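Local coordinates for protein endo-beta-mannanase (Opitutaceae bacterium TAV5, PDB 7BOB) that hydrolyses beta-1,4-mannosidic linkages as a homotrimeric exo-beta-1,4-mannosidase of glycoside hydrolase family 5, active in a termite hindgut, at residues Ala27-Gly30 / Gln35-Pro38; Asp40-Asp45 / Leu82-Ala87; Asp455-Leu460 / Ser485-Ala490; Val478-Ala483 / Met519-Glu524. One frame throughout, in Å; residues are numbered along the deposited sequence.

Overall arrangement
The four contacts fall into two pairs on opposite sides of the chain's centre. Contacts 1 and 2, with centres 12 Å apart, lie in the (beta/alpha)8 barrel of family 5, where helix 33-36 leads into helix 39-51 and the latter packs on helix 75-89. Contacts 3 and 4, with centres 11 Å apart, lie in the C-terminal domain with its mixed sheet; both use helix 482-488, their segments alternate along the chain, and both touch the second subunit. Contacts 1 and 2 come first in the chain, in series; in space their centres lie 60 to 64 Å from those of contacts 3 and 4. The family 5 barrel and the subunit-contacting domain are thus packed by separate local sets of residues.

Contact 1 (Ala27-Gly30 / Gln35-Pro38); sequences ASCG and QAWP
A small, mainly apolar loop-to-helix-end contact folds residues 27-30 against 35-38, in the excursion after strand 20-23, the first strand of the (beta/alpha)8 barrel. The chain doubles back within a few residues, through the short helix 33-36, so that C29 faces A36 and P38. C29 CB meets the methyl A36 CB at 3.8 Å, while its sulfur turns to the proline: C29 SG stands 3.9 Å from P38 CD and about as far from P38 CG. The sulfur reaches the ring from a chi1 of 53°, which tucks it between the backbone N and the carbonyl carbon of its own residue. C29 is buried, whereas A36 lies at the surface. W37 has positive phi where the short helix ends, and P38 is the N-cap residue of helix 39-51; W37 sends its indole the other way, onto I42 and L84 of the neighbouring helices. S28 completes the contact at the outer margin. Its hydroxyl is hydrogen-bonded to the carboxylate of E41 on helix 39-51, and in that position S28 OG also lies against the proline ring, 3.8 Å from P38 CG.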
loop_
_atom_site.group_PDB
_atom_site.type_symbol
_atom_site.label_atom_id
_atom_site.label_comp_id
_atom_site.label_asym_id
_atom_site.label_seq_id
_atom_site.Cartn_x
_atom_site.Cartn_y
_atom_site.Cartn_z
ATOM N N ALA A 27 -31.118 -1.565 26.749
ATOM C CA ALA A 27 -30.179 -2.586 27.209
ATOM C C ALA A 27 -30.482 -3.963 26.619
ATOM O O ALA A 27 -29.559 -4.713 26.263
ATOM C CB ALA A 27 -30.214 -2.683 28.727
ATOM N N SER A 28 -31.765 -4.338 26.560
ATOM C CA SER A 28 -32.111 -5.731 26.305
ATOM C C SER A 28 -31.938 -6.133 24.845
ATOM O O SER A 28 -31.769 -7.324 24.567
ATOM C CB SER A 28 -33.549 -6.007 26.732
ATOM O OG SER A 28 -34.437 -5.279 25.910
ATOM N N CYS A 29 -31.957 -5.180 23.915
ATOM C CA CYS A 29 -31.947 -5.517 22.497
ATOM C C CYS A 29 -30.975 -4.704 21.655
ATOM O O CYS A 29 -30.893 -4.955 20.449
ATOM C CB CYS A 29 -33.367 -5.342 21.920
ATOM S SG CYS A 29 -34.087 -3.689 22.265
ATOM N N GLY A 30 -30.263 -3.725 22.229
ATOM C CA GLY A 30 -29.391 -2.870 21.454
ATOM C C GLY A 30 -30.010 -2.402 20.149
ATOM O O GLY A 30 -31.140 -1.906 20.124
ATOM N N GLN A 35 -37.351 -3.717 16.137
ATOM C CA GLN A 35 -37.978 -5.036 15.985
ATOM C C GLN A 35 -38.456 -5.584 17.325
ATOM O O GLN A 35 -39.554 -6.134 17.419
ATOM C CB GLN A 35 -36.992 -6.027 15.354
ATOM C CG GLN A 35 -36.454 -5.630 13.985
ATOM C CD GLN A 35 -37.531 -5.699 12.900
ATOM O OE1 GLN A 35 -38.544 -6.391 13.048
ATOM N NE2 GLN A 35 -37.290 -5.008 11.788
ATOM N N ALA A 36 -37.645 -5.447 18.377
ATOM C CA ALA A 36 -38.013 -6.044 19.653
ATOM C C ALA A 36 -39.027 -5.195 20.424
ATOM O O ALA A 36 -39.820 -5.744 21.198
ATOM C CB ALA A 36 -36.757 -6.280 20.496
ATOM N N TRP A 37 -39.019 -3.871 20.213
ATOM C CA TRP A 37 -39.823 -2.847 20.883
ATOM C C TRP A 37 -40.209 -3.201 22.320
ATOM O O TRP A 37 -41.367 -3.546 22.576
ATOM C CB TRP A 37 -41.086 -2.553 20.070
ATOM C CG TRP A 37 -41.667 -1.184 20.387
ATOM C CD1 TRP A 37 -42.907 -0.913 20.895
ATOM C CD2 TRP A 37 -41.014 0.089 20.227
ATOM N NE1 TRP A 37 -43.071 0.449 21.046
ATOM C CE2 TRP A 37 -41.926 1.081 20.632
ATOM C CE3 TRP A 37 -39.761 0.482 19.750
ATOM C CZ2 TRP A 37 -41.611 2.442 20.599
ATOM C CZ3 TRP A 37 -39.448 1.830 19.714
ATOM C CH2 TRP A 37 -40.361 2.791 20.137
ATOM N N PRO A 38 -39.274 -3.145 23.276
ATOM C CA PRO A 38 -39.649 -3.322 24.692
ATOM C C PRO A 38 -40.093 -1.978 25.266
ATOM O O PRO A 38 -39.317 -1.213 25.869
ATOM C CB PRO A 38 -38.351 -3.834 25.318
ATOM C CG PRO A 38 -37.264 -3.126 24.520
ATOM C CD PRO A 38 -37.821 -2.941 23.111
#

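Contact 2 (Asp40-Asp45 / Leu82-Ala87); sequences DEIFSD and LRLLDA
F43 lays one face of its ring over the methyl of A87, in a CH-pi contact between two neighbouring outer helices of the (beta/alpha)8 barrel. Helices 39-51 and 75-89 flank strand 56-62 in chain order and run nearly parallel: the short segments cross at -26° with axes 10.9 Å apart. A87 CB sits 3.7 Å from the F43 ring centroid and 23° off the ring normal, displaced toward the rim, so its closest ring atom is F43 CE1 at 3.4 Å. The phenyl gets there because CG stands anti to its own carbonyl carbon (chi1 -70°), which carries the ring across from a CB that does not itself aim at the other helix. At the far end of the ring, F43 CZ comes 4.0 Å from R83 O, a carbonyl already accepting the helical bond from A87 N; the approach is oblique. An alanine in place of F43 would remove the ring and is likely to leave the A87 methyl without its aromatic cover, opening a gap between the helices. R83 extends past this region to a salt bridge with E39. Deeper in, I42 and L84 cross at about a right angle, each meeting the other through one methyl. L84 is also packed on F59 of strand 56-62, which seats helix 75-89 on the barrel strand. L84 has CG anti to its backbone N, and this brings L84 CD1 to 3.8 Å from I42 CG2.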
loop_
_atom_site.group_PDB
_atom_site.type_symbol
_atom_site.label_atom_id
_atom_site.label_comp_id
_atom_site.label_asym_id
_atom_site.label_seq_id
_atom_site.Cartn_x
_atom_site.Cartn_y
_atom_site.Cartn_z
ATOM N N ASP A 40 -42.136 -0.735 27.651
ATOM C CA ASP A 40 -42.012 -0.338 29.055
ATOM C C ASP A 40 -40.560 -0.038 29.397
ATOM O O ASP A 40 -40.265 0.951 30.081
ATOM C CB ASP A 40 -42.553 -1.423 29.982
ATOM C CG ASP A 40 -44.074 -1.497 29.975
ATOM O OD1 ASP A 40 -44.728 -0.603 29.373
ATOM O OD2 ASP A 40 -44.613 -2.459 30.574
ATOM N N GLU A 41 -39.637 -0.878 28.911
ATOM C CA GLU A 41 -38.215 -0.642 29.137
ATOM C C GLU A 41 -37.794 0.714 28.577
ATOM O O GLU A 41 -37.152 1.506 29.271
ATOM C CB GLU A 41 -37.400 -1.781 28.521
ATOM C CG GLU A 41 -35.871 -1.597 28.616
ATOM C CD GLU A 41 -35.087 -2.794 28.069
ATOM O OE1 GLU A 41 -35.723 -3.726 27.512
ATOM O OE2 GLU A 41 -33.832 -2.797 28.204
ATOM N N ILE A 42 -38.174 1.009 27.327
ATOM C CA ILE A 42 -37.813 2.289 26.708
ATOM C C ILE A 42 -38.331 3.466 27.542
ATOM O O ILE A 42 -37.579 4.389 27.894
ATOM C CB ILE A 42 -38.350 2.344 25.268
ATOM C CG1 ILE A 42 -37.667 1.285 24.391
ATOM C CG2 ILE A 42 -38.193 3.731 24.684
ATOM C CD1 ILE A 42 -38.400 0.983 23.064
ATOM N N PHE A 43 -39.628 3.447 27.879
ATOM C CA PHE A 43 -40.221 4.580 28.582
ATOM C C PHE A 43 -39.634 4.712 29.984
ATOM O O PHE A 43 -39.432 5.827 30.487
ATOM C CB PHE A 43 -41.751 4.427 28.627
ATOM C CG PHE A 43 -42.439 4.594 27.275
ATOM C CD1 PHE A 43 -41.694 4.729 26.093
ATOM C CD2 PHE A 43 -43.836 4.623 27.190
ATOM C CE1 PHE A 43 -42.326 4.873 24.847
ATOM C CE2 PHE A 43 -44.490 4.757 25.945
ATOM C CZ PHE A 43 -43.731 4.889 24.768
ATOM N N SER A 44 -39.326 3.583 30.623
ATOM C CA SER A 44 -38.638 3.654 31.901
ATOM C C SER A 44 -37.250 4.272 31.737
ATOM O O SER A 44 -36.788 5.006 32.625
ATOM C CB SER A 44 -38.553 2.263 32.527
ATOM O OG SER A 44 -37.628 2.258 33.596
ATOM N N ASP A 45 -36.592 4.029 30.592
ATOM C CA ASP A 45 -35.288 4.661 30.350
ATOM C C ASP A 45 -35.442 6.156 30.081
ATOM O O ASP A 45 -34.600 6.959 30.501
ATOM C CB ASP A 45 -34.567 3.979 29.172
ATOM C CG ASP A 45 -33.957 2.638 29.548
ATOM O OD1 ASP A 45 -33.679 2.391 30.745
ATOM O OD2 ASP A 45 -33.761 1.814 28.631
ATOM N N LEU A 82 -43.672 7.162 16.120
ATOM C CA LEU A 82 -44.522 8.210 16.667
ATOM C C LEU A 82 -44.700 8.030 18.176
ATOM O O LEU A 82 -44.711 9.020 18.917
ATOM C CB LEU A 82 -45.877 8.261 15.939
ATOM C CG LEU A 82 -46.776 9.441 16.416
ATOM C CD1 LEU A 82 -47.508 10.162 15.261
ATOM C CD2 LEU A 82 -47.780 9.064 17.526
ATOM N N ARG A 83 -44.798 6.785 18.656
ATOM C CA ARG A 83 -44.945 6.571 20.097
ATOM C C ARG A 83 -43.706 7.053 20.851
ATOM O O ARG A 83 -43.823 7.638 21.933
ATOM C CB ARG A 83 -45.240 5.091 20.386
ATOM C CG ARG A 83 -46.589 4.570 19.747
ATOM C CD ARG A 83 -47.038 3.195 20.282
ATOM N NE ARG A 83 -47.306 3.296 21.713
ATOM C CZ ARG A 83 -48.219 2.587 22.380
ATOM N NH1 ARG A 83 -48.977 1.689 21.750
ATOM N NH2 ARG A 83 -48.369 2.781 23.690
ATOM N N LEU A 84 -42.508 6.838 20.276
ATOM C CA LEU A 84 -41.282 7.325 20.900
ATOM C C LEU A 84 -41.253 8.847 20.932
ATOM O O LEU A 84 -41.002 9.437 21.984
ATOM C CB LEU A 84 -40.052 6.777 20.164
ATOM C CG LEU A 84 -38.658 6.999 20.749
ATOM C CD1 LEU A 84 -38.578 6.508 22.182
ATOM C CD2 LEU A 84 -37.615 6.269 19.877
ATOM N N LEU A 85 -41.490 9.500 19.784
ATOM C CA LEU A 85 -41.476 10.961 19.735
ATOM C C LEU A 85 -42.411 11.545 20.772
ATOM O O LEU A 85 -42.062 12.498 21.487
ATOM C CB LEU A 85 -41.879 11.443 18.346
ATOM C CG LEU A 85 -40.898 11.054 17.240
ATOM C CD1 LEU A 85 -41.511 11.236 15.859
ATOM C CD2 LEU A 85 -39.602 11.881 17.391
ATOM N N ASP A 86 -43.601 10.954 20.881
ATOM C CA ASP A 86 -44.588 11.381 21.864
ATOM C C ASP A 86 -44.075 11.189 23.286
ATOM O O ASP A 86 -44.117 12.110 24.109
ATOM C CB ASP A 86 -45.865 10.580 21.626
ATOM C CG ASP A 86 -47.079 11.257 22.155
ATOM O OD1 ASP A 86 -47.601 12.152 21.452
ATOM O OD2 ASP A 86 -47.511 10.874 23.265
ATOM N N ALA A 87 -43.545 10.001 23.583
ATOM C CA ALA A 87 -43.089 9.727 24.941
ATOM C C ALA A 87 -41.936 10.642 25.361
ATOM O O ALA A 87 -41.854 11.011 26.540
ATOM C CB ALA A 87 -42.686 8.263 25.055
#

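Contact 3 (Asp455-Leu460 / Ser485-Ala490); sequences DEIKEL and SRLVGA
One leucine methyl, L487 CD2, bridges helix 454-465 and the last turn of helix 482-488, two helices of the alpha/beta C-terminal domain that follow successive strands of its mixed sheet. L487 carries the contact alone on its side. Its CG is anti to the backbone N (chi1 -176°), and a chi2 of 47° then turns CD2 toward the other helix, where it meets backbone and side-chain atoms about one turn apart. The carbonyl I457 O lies 3.8 Å from L487 CD2. I457 also offers its branch methyl: CG2 stands anti to the backbone N and comes 4.1 Å from L487 CD2, the two side chains meeting at a slant. In L460 the beta carbon does the touching, while CG swings beside its own backbone N (chi1 -80°), and the L460 side chain also packs on L470 of strand 469-473. L487 is likewise backed by W472 of that strand and V551 of strand 549-554, so the small helix-to-helix contact is part of a larger apolar layer between these helices and the sheet. G489, just past the helix, has positive phi, and the chain then enters strand 490-496. At this exit S485 O accepts from both G489 N and A490 N, at 2.8 and 3.2 Å. Across the contact, L460 CB rests 4.1 Å from L487 CD2.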
loop_
_atom_site.group_PDB
_atom_site.type_symbol
_atom_site.label_atom_id
_atom_site.label_comp_id
_atom_site.label_asym_id
_atom_site.label_seq_id
_atom_site.Cartn_x
_atom_site.Cartn_y
_atom_site.Cartn_z
ATOM N N ASP A 455 -0.538 32.454 -2.591
ATOM C CA ASP A 455 -1.492 33.390 -2.000
ATOM C C ASP A 455 -1.385 33.377 -0.486
ATOM O O ASP A 455 -1.378 34.438 0.161
ATOM C CB ASP A 455 -2.924 33.062 -2.447
ATOM C CG ASP A 455 -3.238 31.556 -2.403
ATOM O OD1 ASP A 455 -2.367 30.774 -1.962
ATOM O OD2 ASP A 455 -4.359 31.148 -2.814
ATOM N N GLU A 456 -1.243 32.186 0.094
ATOM C CA GLU A 456 -1.078 32.098 1.539
ATOM C C GLU A 456 0.163 32.839 2.000
ATOM O O GLU A 456 0.132 33.526 3.030
ATOM C CB GLU A 456 -1.025 30.643 1.971
ATOM C CG GLU A 456 -2.247 29.863 1.532
ATOM C CD GLU A 456 -2.163 28.411 1.925
ATOM O OE1 GLU A 456 -2.355 28.122 3.135
ATOM O OE2 GLU A 456 -1.882 27.575 1.024
ATOM N N ILE A 457 1.263 32.730 1.240
ATOM C CA ILE A 457 2.503 33.408 1.628
ATOM C C ILE A 457 2.313 34.922 1.603
ATOM O O ILE A 457 2.648 35.622 2.564
ATOM C CB ILE A 457 3.673 32.967 0.729
ATOM C CG1 ILE A 457 4.007 31.502 1.000
ATOM C CG2 ILE A 457 4.908 33.822 1.006
ATOM C CD1 ILE A 457 4.558 30.763 -0.211
ATOM N N LYS A 458 1.759 35.442 0.503
ATOM C CA LYS A 458 1.503 36.875 0.378
ATOM C C LYS A 458 0.677 37.399 1.548
ATOM O O LYS A 458 0.988 38.446 2.124
ATOM C CB LYS A 458 0.793 37.157 -0.948
ATOM C CG LYS A 458 1.709 37.048 -2.177
ATOM C CD LYS A 458 0.934 37.320 -3.469
ATOM C CE LYS A 458 1.798 37.059 -4.707
ATOM N NZ LYS A 458 0.993 37.055 -5.963
ATOM N N GLU A 459 -0.389 36.681 1.908
ATOM C CA GLU A 459 -1.234 37.124 3.007
ATOM C C GLU A 459 -0.491 37.032 4.328
ATOM O O GLU A 459 -0.556 37.959 5.141
ATOM C CB GLU A 459 -2.528 36.311 3.048
ATOM C CG GLU A 459 -3.514 36.743 4.134
ATOM C CD GLU A 459 -4.378 37.939 3.738
ATOM O OE1 GLU A 459 -5.242 38.338 4.556
ATOM O OE2 GLU A 459 -4.188 38.478 2.624
ATOM N N LEU A 460 0.243 35.940 4.550
ATOM C CA LEU A 460 1.069 35.847 5.749
ATOM C C LEU A 460 2.057 37.004 5.824
ATOM O O LEU A 460 2.334 37.521 6.912
ATOM C CB LEU A 460 1.808 34.513 5.777
ATOM C CG LEU A 460 0.977 33.328 6.257
ATOM C CD1 LEU A 460 1.572 32.030 5.717
ATOM C CD2 LEU A 460 0.927 33.314 7.777
ATOM N N SER A 485 11.145 33.733 0.043
ATOM C CA SER A 485 12.471 34.237 0.414
ATOM C C SER A 485 12.403 35.621 1.056
ATOM O O SER A 485 13.115 35.889 2.027
ATOM C CB SER A 485 13.402 34.271 -0.801
ATOM O OG SER A 485 13.639 32.969 -1.306
ATOM N N ARG A 486 11.562 36.514 0.529
ATOM C CA ARG A 486 11.408 37.830 1.154
ATOM C C ARG A 486 10.723 37.743 2.509
ATOM O O ARG A 486 10.950 38.604 3.364
ATOM C CB ARG A 486 10.628 38.781 0.238
ATOM C CG ARG A 486 11.281 38.928 -1.128
ATOM C CD ARG A 486 10.704 40.079 -1.943
ATOM N NE ARG A 486 9.318 39.832 -2.351
ATOM C CZ ARG A 486 8.933 39.521 -3.593
ATOM N NH1 ARG A 486 9.837 39.405 -4.573
ATOM N NH2 ARG A 486 7.643 39.318 -3.852
ATOM N N LEU A 487 9.879 36.727 2.728
ATOM C CA LEU A 487 9.216 36.600 4.022
ATOM C C LEU A 487 10.103 35.903 5.044
ATOM O O LEU A 487 10.229 36.364 6.183
ATOM C CB LEU A 487 7.900 35.845 3.877
ATOM C CG LEU A 487 7.059 35.742 5.152
ATOM C CD1 LEU A 487 6.955 37.094 5.853
ATOM C CD2 LEU A 487 5.684 35.204 4.814
ATOM N N VAL A 488 10.715 34.781 4.669
ATOM C CA VAL A 488 11.626 34.119 5.593
ATOM C C VAL A 488 12.872 34.978 5.822
ATOM O O VAL A 488 13.410 35.028 6.935
ATOM C CB VAL A 488 11.986 32.720 5.062
ATOM C CG1 VAL A 488 13.239 32.173 5.776
ATOM C CG2 VAL A 488 10.807 31.782 5.217
ATOM N N GLY A 489 13.334 35.670 4.782
ATOM C CA GLY A 489 14.551 36.449 4.853
ATOM C C GLY A 489 15.811 35.726 4.419
ATOM O O GLY A 489 16.891 36.028 4.933
ATOM N N ALA A 490 15.709 34.787 3.477
ATOM C CA ALA A 490 16.817 33.939 3.069
ATOM C C ALA A 490 16.447 33.267 1.752
ATOM O O ALA A 490 15.266 33.080 1.460
ATOM C CB ALA A 490 17.137 32.893 4.139
#

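Contact 4 (Val478-Ala483 / Met519-Glu524)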
loop_
_atom_site.group_PDB
_atom_site.type_symbol
_atom_site.label_atom_id
_atom_site.label_comp_id
_atom_site.label_asym_id
_atom_site.label_seq_id
_atom_site.Cartn_x
_atom_site.Cartn_y
_atom_site.Cartn_z
ATOM N N VAL A 478 9.050 23.410 -2.027
ATOM C CA VAL A 478 8.257 23.399 -3.253
ATOM C C VAL A 478 7.630 24.765 -3.503
ATOM O O VAL A 478 7.393 25.148 -4.654
ATOM C CB VAL A 478 7.212 22.261 -3.200
ATOM C CG1 VAL A 478 6.133 22.427 -4.278
ATOM C CG2 VAL A 478 7.921 20.917 -3.396
ATOM N N ASN A 479 7.409 25.554 -2.454
ATOM C CA ASN A 479 6.870 26.894 -2.639
ATOM C C ASN A 479 7.863 27.975 -2.245
ATOM O O ASN A 479 7.460 29.098 -1.916
ATOM C CB ASN A 479 5.570 27.046 -1.862
ATOM C CG ASN A 479 4.424 26.295 -2.525
ATOM O OD1 ASN A 479 3.951 26.701 -3.584
ATOM N ND2 ASN A 479 4.022 25.168 -1.938
ATOM N N TRP A 480 9.153 27.666 -2.281
ATOM C CA TRP A 480 10.183 28.609 -1.847
ATOM C C TRP A 480 10.734 29.289 -3.094
ATOM O O TRP A 480 11.663 28.793 -3.739
ATOM C CB TRP A 480 11.263 27.891 -1.047
ATOM C CG TRP A 480 12.143 28.803 -0.262
ATOM C CD1 TRP A 480 12.609 30.030 -0.648
ATOM C CD2 TRP A 480 12.700 28.553 1.038
ATOM N NE1 TRP A 480 13.407 30.565 0.340
ATOM C CE2 TRP A 480 13.479 29.677 1.384
ATOM C CE3 TRP A 480 12.602 27.492 1.946
ATOM C CZ2 TRP A 480 14.151 29.776 2.604
ATOM C CZ3 TRP A 480 13.289 27.577 3.144
ATOM C CH2 TRP A 480 14.049 28.719 3.467
ATOM N N ALA A 481 10.135 30.422 -3.451
ATOM C CA ALA A 481 10.680 31.274 -4.501
ATOM C C ALA A 481 10.831 32.695 -3.962
ATOM O O ALA A 481 11.147 32.868 -2.780
ATOM C CB ALA A 481 9.798 31.232 -5.748
ATOM N N GLN A 482 10.613 33.719 -4.793
ATOM C CA GLN A 482 10.859 35.084 -4.327
ATOM C C GLN A 482 10.000 35.411 -3.118
ATOM O O GLN A 482 10.513 35.888 -2.104
ATOM C CB GLN A 482 10.615 36.102 -5.442
ATOM C CG GLN A 482 11.578 35.988 -6.632
ATOM C CD GLN A 482 11.012 35.115 -7.751
ATOM O OE1 GLN A 482 10.124 34.272 -7.521
ATOM N NE2 GLN A 482 11.515 35.319 -8.968
ATOM N N ALA A 483 8.687 35.119 -3.192
ATOM C CA ALA A 483 7.775 35.520 -2.119
ATOM C C ALA A 483 8.198 34.925 -0.782
ATOM O O ALA A 483 8.349 35.651 0.209
ATOM C CB ALA A 483 6.332 35.125 -2.451
ATOM N N MET A 519 13.609 16.568 2.357
ATOM C CA MET A 519 14.709 17.328 1.783
ATOM C C MET A 519 15.157 18.420 2.749
ATOM O O MET A 519 14.353 18.997 3.502
ATOM C CB MET A 519 14.318 17.954 0.449
ATOM C CG MET A 519 14.087 16.910 -0.626
ATOM S SD MET A 519 13.859 17.628 -2.256
ATOM C CE MET A 519 12.210 18.351 -2.092
ATOM N N ARG A 520 16.453 18.692 2.711
ATOM C CA ARG A 520 17.078 19.720 3.509
ATOM C C ARG A 520 17.781 20.704 2.583
ATOM O O ARG A 520 18.269 20.330 1.512
ATOM C CB ARG A 520 18.049 19.089 4.494
ATOM C CG ARG A 520 18.459 19.997 5.597
ATOM C CD ARG A 520 19.077 19.211 6.704
ATOM N NE ARG A 520 19.773 20.101 7.618
ATOM C CZ ARG A 520 20.713 19.705 8.459
ATOM N NH1 ARG A 520 21.080 18.424 8.486
ATOM N NH2 ARG A 520 21.283 20.590 9.262
ATOM N N VAL A 521 17.820 21.973 2.992
ATOM C CA VAL A 521 18.327 23.031 2.129
ATOM C C VAL A 521 19.436 23.773 2.846
ATOM O O VAL A 521 19.457 23.872 4.076
ATOM C CB VAL A 521 17.241 24.036 1.689
ATOM C CG1 VAL A 521 16.318 23.400 0.659
ATOM C CG2 VAL A 521 16.489 24.567 2.904
ATOM N N ARG A 522 20.361 24.296 2.049
ATOM C CA ARG A 522 21.366 25.246 2.503
ATOM C C ARG A 522 20.907 26.648 2.109
ATOM O O ARG A 522 20.656 26.922 0.929
ATOM C CB ARG A 522 22.722 24.920 1.883
ATOM C CG ARG A 522 23.860 25.656 2.532
ATOM C CD ARG A 522 24.873 26.145 1.513
ATOM N NE ARG A 522 25.788 25.092 1.092
ATOM C CZ ARG A 522 27.103 25.263 0.948
ATOM N NH1 ARG A 522 27.652 26.446 1.195
ATOM N NH2 ARG A 522 27.871 24.253 0.560
ATOM N N ILE A 523 20.788 27.533 3.084
ATOM C CA ILE A 523 20.256 28.855 2.805
ATOM C C ILE A 523 21.375 29.889 2.826
ATOM O O ILE A 523 22.452 29.678 3.384
ATOM C CB ILE A 523 19.131 29.237 3.779
ATOM C CG1 ILE A 523 19.614 29.131 5.227
ATOM C CG2 ILE A 523 17.892 28.325 3.522
ATOM C CD1 ILE A 523 20.148 30.426 5.810
ATOM N N GLU A 524 21.098 31.024 2.190
ATOM C CA GLU A 524 21.916 32.224 2.285
ATOM C C GLU A 524 21.062 33.344 2.866
ATOM O O GLU A 524 19.994 33.647 2.305
ATOM C CB GLU A 524 22.463 32.623 0.915
ATOM C CG GLU A 524 23.571 33.650 0.958
ATOM C CD GLU A 524 24.861 33.067 1.490
ATOM O OE1 GLU A 524 25.220 31.922 1.093
ATOM O OE2 GLU A 524 25.504 33.758 2.314
#
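Apolar packing carries this contact of the C-terminal alpha/beta domain: the six-membered ring of W480, in the turn before helix 482-488, lies against two branched side chains of strand 520-525. I523 is nearer, its CG2 methyl 3.9 Å from W480 CH2 and 4.1 Å from W480 CZ2. V521, two residues back on the same side of the strand, brings its CG2 to 4.4 Å from W480 CZ3. Both methyls come at an oblique tilt to the indole. The indole reaches them because its CG is anti to the backbone N (chi1 -164°). In I523, CG2 rather than the longer CG1 branch faces the tryptophan.

Polar interactions lie beside the packing. W480 NE1 makes weak hydrogen bonds to S485 OG and A490 O, while the strand pairs antiparallel with 490-496 in a two-stranded sheet of the same domain; I492 of that partner also touches W480 and V521. The loop also faces the second subunit: N479 OD1 is hydrogen-bonded to N333 N of that chain. The buried indole thus presents carbon to the strand, which implies that turn and strand are held together across this contact by apolar packing, while the indole N-H bonds weakly to S485 and A490.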